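Local coordinates for heme-binding protein A (Haemophilus parasuis 29755, PDB 3TPA) that probably binds glutathione in the periplasm as a solute-binding protein of the Pasteurellaceae-specific GbpA family, at residues Q102-K107 / F120-M125. The protein carries 1 engineered substitution. Sequence-based numbering, arbitrary orientation.
Sequences QRQADK and FYFNWM
One face of the Phe122 ring takes both Gln104 and Ala105. Over that face lies Gln104 CB, 4.2 Å from the ring centroid and 28° off the ring normal, a CH-pi contact, while Ala105 N stands above the plane nearer the rim. Beyond the CZ end and on that same side, Ala105 CB closes on Phe122 CZ at 3.3 Å, a tight apolar touch. Phe122 reaches this place because its CG lies anti to the backbone N (chi1 -169°), carrying the ring across to the last turn of helix 94-105. Gln104 runs extended beyond CG in the reverse sense, and its amide is turned 54° from the ring plane, with OE1 3.5 Å from Phe122 CB. The polar end of Gln104 is shared out: NE2 bonds to the carbonyl oxygen of Phe161, and OE1 probably takes a hydrogen from a water 2.8 Å away. That same water accepts from Phe122 N, also at 2.8 Å, bridging the side chain to an amide in the first turn of the short helix. Plain helix-to-helix packing within the family 5 solute-binding fold, the contact illustrates how an aromatic ring and one water can join helices separated by a loop. Leu127 and Pro128 of helix 127-130 and Leu131 of strand 131-136 also pack on Phe122, tying the pair to an edge strand of the antiparallel sheet, which Gln102 touches at Val134.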
loop_
_atom_site.group_PDB
_atom_site.type_symbol
_atom_site.label_atom_id
_atom_site.label_comp_id
_atom_site.label_asym_id
_atom_site.label_seq_id
_atom_site.Cartn_x
_atom_site.Cartn_y
_atom_site.Cartn_z
ATOM N N GLN A 102 -21.158 -7.177 0.512
ATOM C CA GLN A 102 -21.741 -8.254 -0.282
ATOM C C GLN A 102 -21.732 -7.985 -1.791
ATOM O O GLN A 102 -21.643 -8.916 -2.575
ATOM C CB GLN A 102 -23.143 -8.626 0.237
ATOM C CG GLN A 102 -23.122 -9.374 1.599
ATOM C CD GLN A 102 -22.231 -10.584 1.579
ATOM O OE1 GLN A 102 -21.234 -10.646 2.293
ATOM N NE2 GLN A 102 -22.583 -11.561 0.758
ATOM N N ARG A 103 -21.805 -6.722 -2.200
ATOM C CA ARG A 103 -21.690 -6.393 -3.617
ATOM C C ARG A 103 -20.433 -7.076 -4.144
ATOM O O ARG A 103 -20.407 -7.624 -5.253
ATOM C CB ARG A 103 -21.577 -4.883 -3.835
ATOM C CG ARG A 103 -21.373 -4.508 -5.295
ATOM C CD ARG A 103 -20.948 -3.056 -5.490
ATOM N NE ARG A 103 -20.820 -2.768 -6.916
ATOM C CZ ARG A 103 -20.661 -1.563 -7.437
ATOM N NH1 ARG A 103 -20.605 -0.487 -6.658
ATOM N NH2 ARG A 103 -20.568 -1.440 -8.750
ATOM N N GLN A 104 -19.413 -7.079 -3.296
ATOM C CA GLN A 104 -18.111 -7.602 -3.637
ATOM C C GLN A 104 -18.013 -9.115 -3.492
ATOM O O GLN A 104 -17.537 -9.782 -4.395
ATOM C CB GLN A 104 -17.035 -6.912 -2.786
ATOM C CG GLN A 104 -17.139 -5.366 -2.863
ATOM C CD GLN A 104 -15.927 -4.660 -2.318
ATOM O OE1 GLN A 104 -14.792 -4.991 -2.654
ATOM N NE2 GLN A 104 -16.157 -3.668 -1.473
ATOM N N ALA A 105 -18.473 -9.650 -2.363
ATOM C CA ALA A 105 -18.237 -11.061 -2.025
ATOM C C ALA A 105 -19.199 -12.051 -2.673
ATOM O O ALA A 105 -18.876 -13.226 -2.833
ATOM C CB ALA A 105 -18.276 -11.256 -0.518
ATOM N N ASP A 106 -20.390 -11.577 -2.998
ATOM C CA ASP A 106 -21.448 -12.421 -3.523
ATOM C C ASP A 106 -21.557 -12.204 -5.013
ATOM O O ASP A 106 -22.041 -11.168 -5.447
ATOM C CB ASP A 106 -22.767 -12.048 -2.833
ATOM C CG ASP A 106 -23.964 -12.821 -3.371
ATOM O OD1 ASP A 106 -23.782 -13.673 -4.266
ATOM O OD2 ASP A 106 -25.098 -12.565 -2.887
ATOM N N LYS A 107 -21.097 -13.170 -5.803
ATOM C CA LYS A 107 -21.148 -13.053 -7.269
ATOM C C LYS A 107 -22.567 -12.863 -7.832
ATOM O O LYS A 107 -22.746 -12.321 -8.926
ATOM C CB LYS A 107 -20.484 -14.262 -7.933
ATOM C CG LYS A 107 -21.357 -15.502 -7.981
ATOM C CD LYS A 107 -20.690 -16.610 -8.782
ATOM C CE LYS A 107 -21.527 -17.882 -8.789
ATOM N NZ LYS A 107 -22.738 -17.794 -9.658
ATOM N N PHE A 120 -10.801 -5.591 -7.356
ATOM C CA PHE A 120 -9.368 -5.789 -7.293
ATOM C C PHE A 120 -8.876 -5.959 -5.868
ATOM O O PHE A 120 -8.066 -6.816 -5.596
ATOM C CB PHE A 120 -8.622 -4.593 -7.902
ATOM C CG PHE A 120 -8.823 -4.431 -9.373
ATOM C CD1 PHE A 120 -8.227 -5.309 -10.267
ATOM C CD2 PHE A 120 -9.595 -3.388 -9.866
ATOM C CE1 PHE A 120 -8.414 -5.159 -11.626
ATOM C CE2 PHE A 120 -9.776 -3.228 -11.220
ATOM C CZ PHE A 120 -9.185 -4.116 -12.103
ATOM N N TYR A 121 -9.323 -5.100 -4.965
ATOM C CA TYR A 121 -8.769 -5.110 -3.620
ATOM C C TYR A 121 -9.361 -6.250 -2.795
ATOM O O TYR A 121 -8.655 -6.924 -2.042
ATOM C CB TYR A 121 -8.935 -3.743 -2.943
ATOM C CG TYR A 121 -7.739 -2.833 -3.129
ATOM C CD1 TYR A 121 -7.655 -1.972 -4.207
ATOM C CD2 TYR A 121 -6.693 -2.842 -2.222
ATOM C CE1 TYR A 121 -6.563 -1.149 -4.377
ATOM C CE2 TYR A 121 -5.588 -2.017 -2.387
ATOM C CZ TYR A 121 -5.531 -1.174 -3.468
ATOM O OH TYR A 121 -4.433 -0.351 -3.641
ATOM N N PHE A 122 -10.660 -6.488 -2.947
ATOM C CA PHE A 122 -11.273 -7.626 -2.268
ATOM C C PHE A 122 -10.427 -8.891 -2.493
ATOM O O PHE A 122 -10.155 -9.653 -1.558
ATOM C CB PHE A 122 -12.704 -7.824 -2.777
ATOM C CG PHE A 122 -13.516 -8.800 -1.964
ATOM C CD1 PHE A 122 -14.172 -8.389 -0.808
ATOM C CD2 PHE A 122 -13.645 -10.116 -2.362
ATOM C CE1 PHE A 122 -14.929 -9.289 -0.060
ATOM C CE2 PHE A 122 -14.406 -11.029 -1.608
ATOM C CZ PHE A 122 -15.043 -10.611 -0.464
ATOM N N ASN A 123 -9.998 -9.096 -3.741
ATOM C CA ASN A 123 -9.188 -10.263 -4.107
ATOM C C ASN A 123 -7.723 -10.146 -3.686
ATOM O O ASN A 123 -7.128 -11.108 -3.203
ATOM C CB ASN A 123 -9.285 -10.537 -5.617
ATOM C CG ASN A 123 -10.636 -11.101 -6.004
ATOM O OD1 ASN A 123 -10.910 -12.283 -5.802
ATOM N ND2 ASN A 123 -11.498 -10.251 -6.538
ATOM N N TRP A 124 -7.144 -8.964 -3.859
ATOM C CA TRP A 124 -5.753 -8.758 -3.459
ATOM C C TRP A 124 -5.546 -9.025 -1.968
ATOM O O TRP A 124 -4.502 -9.538 -1.576
ATOM C CB TRP A 124 -5.273 -7.358 -3.831
ATOM C CG TRP A 124 -5.118 -7.154 -5.312
ATOM C CD1 TRP A 124 -4.856 -8.117 -6.250
ATOM C CD2 TRP A 124 -5.248 -5.921 -6.031
ATOM N NE1 TRP A 124 -4.794 -7.555 -7.503
ATOM C CE2 TRP A 124 -5.034 -6.209 -7.398
ATOM C CE3 TRP A 124 -5.514 -4.599 -5.654
ATOM C CZ2 TRP A 124 -5.078 -5.231 -8.381
ATOM C CZ3 TRP A 124 -5.560 -3.630 -6.634
ATOM C CH2 TRP A 124 -5.342 -3.949 -7.982
ATOM N N MET A 125 -6.540 -8.673 -1.152
ATOM C CA MET A 125 -6.483 -8.888 0.296
ATOM C C MET A 125 -7.032 -10.261 0.724
ATOM O O MET A 125 -7.237 -10.525 1.912
ATOM C CB MET A 125 -7.220 -7.763 1.035
ATOM C CG MET A 125 -6.713 -6.366 0.683
ATOM S SD MET A 125 -4.913 -6.206 0.792
ATOM C CE MET A 125 -4.646 -6.483 2.542
HETATM O O HOH W 1 -12.432 -4.643 -4.173
#